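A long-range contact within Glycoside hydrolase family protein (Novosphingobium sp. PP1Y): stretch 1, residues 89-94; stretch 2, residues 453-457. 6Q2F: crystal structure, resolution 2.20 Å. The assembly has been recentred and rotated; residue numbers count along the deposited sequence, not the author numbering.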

# COMPACT_ATOMS: atom_id res chain seq x y z
N PHE A 89 6.06 -5.99 17.00
CA PHE A 89 7.17 -5.16 16.56
C PHE A 89 7.91 -4.65 17.78
O PHE A 89 7.28 -4.18 18.74
N ASP A 90 9.24 -4.75 17.76
CA ASP A 90 10.05 -4.03 18.74
C ASP A 90 10.41 -2.70 18.11
O ASP A 90 11.32 -2.63 17.28
N ALA A 91 9.71 -1.64 18.50
CA ALA A 91 9.79 -0.34 17.83
C ALA A 91 10.61 0.64 18.67
O ALA A 91 10.20 1.00 19.78
N ASN A 92 11.74 1.08 18.12
CA ASN A 92 12.67 1.96 18.84
C ASN A 92 12.34 3.43 18.56
O ASN A 92 13.15 4.19 18.03
N LEU A 93 11.11 3.81 18.89
CA LEU A 93 10.67 5.20 18.80
C LEU A 93 10.69 5.80 20.20
O LEU A 93 10.21 5.18 21.15
N GLN A 94 11.25 7.00 20.31
CA GLN A 94 11.41 7.65 21.61
C GLN A 94 10.08 7.72 22.37
O GLN A 94 9.12 8.34 21.91
N HIS A 453 14.51 0.02 10.04
CA HIS A 453 13.98 0.95 11.07
C HIS A 453 12.70 0.40 11.71
O HIS A 453 12.03 -0.44 11.10
N PRO A 454 12.35 0.83 12.94
CA PRO A 454 13.14 1.59 13.92
C PRO A 454 13.63 0.67 15.04
O PRO A 454 12.86 0.21 15.88
N ALA A 455 14.92 0.39 15.00
CA ALA A 455 15.61 -0.51 15.91
C ALA A 455 16.69 0.26 16.65
O ALA A 455 17.12 1.33 16.20
N PRO A 456 17.15 -0.25 17.79
CA PRO A 456 18.31 0.35 18.45
C PRO A 456 19.55 0.18 17.58
O PRO A 456 19.57 -0.69 16.69
N PRO A 457 20.58 1.00 17.80
CA PRO A 457 21.78 0.91 16.96
C PRO A 457 22.35 -0.50 16.84
O PRO A 457 22.75 -0.89 15.73

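A proline reached through a cis peptide bond anchors this contact. The CA-to-CB bond of Pro454 points toward the first stretch while its carbonyl oxygen accepts the one hydrogen bond that joins the two segments, so a single residue supplies both apolar surface and the polar tie. That bond runs from Asn92 N to Pro454 O, 2.7 Å long and nearly straight, with an N-H...O angle of 160°. Asn92 follows directly after the strand residues 89-91, and its backbone amide finds its acceptor in a segment with no regular helix or strand, more than 360 residues away in sequence. Proline has no amide hydrogen of its own to give, but its carbonyl remains a full acceptor.

Around this tie the Pro454 ring is met by two apolar side chains. Leu93 has a CA-to-CB bond that points sideways, yet with chi1 in m and chi2 in t its end comes nearer, and CD2 lies 3.7 Å from Pro454 CB. Ala91, also sideways, brings its CB to 4.4 Å from Pro454 CG, a looser touch. The ring, puckered C-gamma endo, thus meets residues from both sides of Asn92 in sequence, the same residue whose amide holds its carbonyl.

Asn92 is the residue of the first stretch whose CA-to-CB bond points toward the second. Its t rotamer (chi1 -170°) lays the side chain along the backbone between Ala455 and Pro456: CB sits 3.4 Å from Ala455 C, and CG 3.6 Å from Pro456 N. The side-chain amide of Asn92 makes no hydrogen bond across the interface; here a polar side chain serves by packing. Asn92 CB also lies 3.9 Å from CD of Pro456, whose CA-to-CB bond points sideways and whose ring is puckered C-gamma endo. Ala455 points its methyl away, so it meets Asn92 through its backbone, and the two CA atoms come within 4.8 Å.

Asp90 approaches most closely by its backbone, its O lying 3.5 Å from Pro454 O, with no hydrogen bond between them. Its chi1 is t, and although its CA-to-CB bond points sideways, the end of the side chain comes nearer, placing OD2 4.5 Å from Pro456 CD without any polar partner across the contact; OD1 is hydrogen-bonded elsewhere in the structure. Phe89, Gln94 and His453 make no contact here.

The rules to read from this small patch, 269 Å² summed over both sides, are economical: one well-aligned backbone hydrogen bond joins the two segments, prolines offer compact surfaces beside it, and the backbones come close where an alanine points its CB away.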

# COMPACT_ATOMS: atom_id res chain seq x y z
CB PHE A 89 6.71 -3.94 15.75
CG PHE A 89 5.87 -4.28 14.56
CD1 PHE A 89 6.47 -4.60 13.36
CD2 PHE A 89 4.49 -4.28 14.65
CE1 PHE A 89 5.69 -4.90 12.25
CE2 PHE A 89 3.70 -4.59 13.54
CZ PHE A 89 4.30 -4.89 12.35
CB ASP A 90 11.28 -4.82 19.15
CG ASP A 90 11.99 -4.20 20.35
OD1 ASP A 90 11.41 -4.26 21.46
OD2 ASP A 90 13.09 -3.63 20.18
CB ALA A 91 8.39 0.23 17.59
CB ASN A 92 14.11 1.63 18.45
CG ASN A 92 15.13 2.34 19.34
OD1 ASN A 92 15.84 3.25 18.89
ND2 ASN A 92 15.21 1.93 20.59
CB LEU A 93 9.26 5.29 18.21
CG LEU A 93 9.08 4.78 16.79
CD1 LEU A 93 7.71 5.16 16.27
CD2 LEU A 93 10.15 5.37 15.87
CB GLN A 94 12.00 9.04 21.41
CG GLN A 94 12.24 9.76 22.74
CD GLN A 94 13.30 10.83 22.64
OE1 GLN A 94 14.19 10.91 23.49
NE2 GLN A 94 13.23 11.65 21.59
CB HIS A 453 13.64 2.32 10.48
CG HIS A 453 14.74 2.97 9.72
ND1 HIS A 453 15.68 3.79 10.32
CD2 HIS A 453 15.04 2.95 8.40
CE1 HIS A 453 16.52 4.23 9.40
NE2 HIS A 453 16.15 3.75 8.23
CB PRO A 454 12.14 2.62 14.44
CG PRO A 454 10.73 1.92 14.25
CD PRO A 454 10.96 0.68 13.40
CB ALA A 455 16.25 -1.67 15.15
CB PRO A 456 18.42 -0.44 19.76
CG PRO A 456 17.73 -1.71 19.48
CD PRO A 456 16.61 -1.39 18.54
CB PRO A 457 22.76 1.85 17.67
CG PRO A 457 21.85 2.88 18.31
CD PRO A 457 20.66 2.12 18.77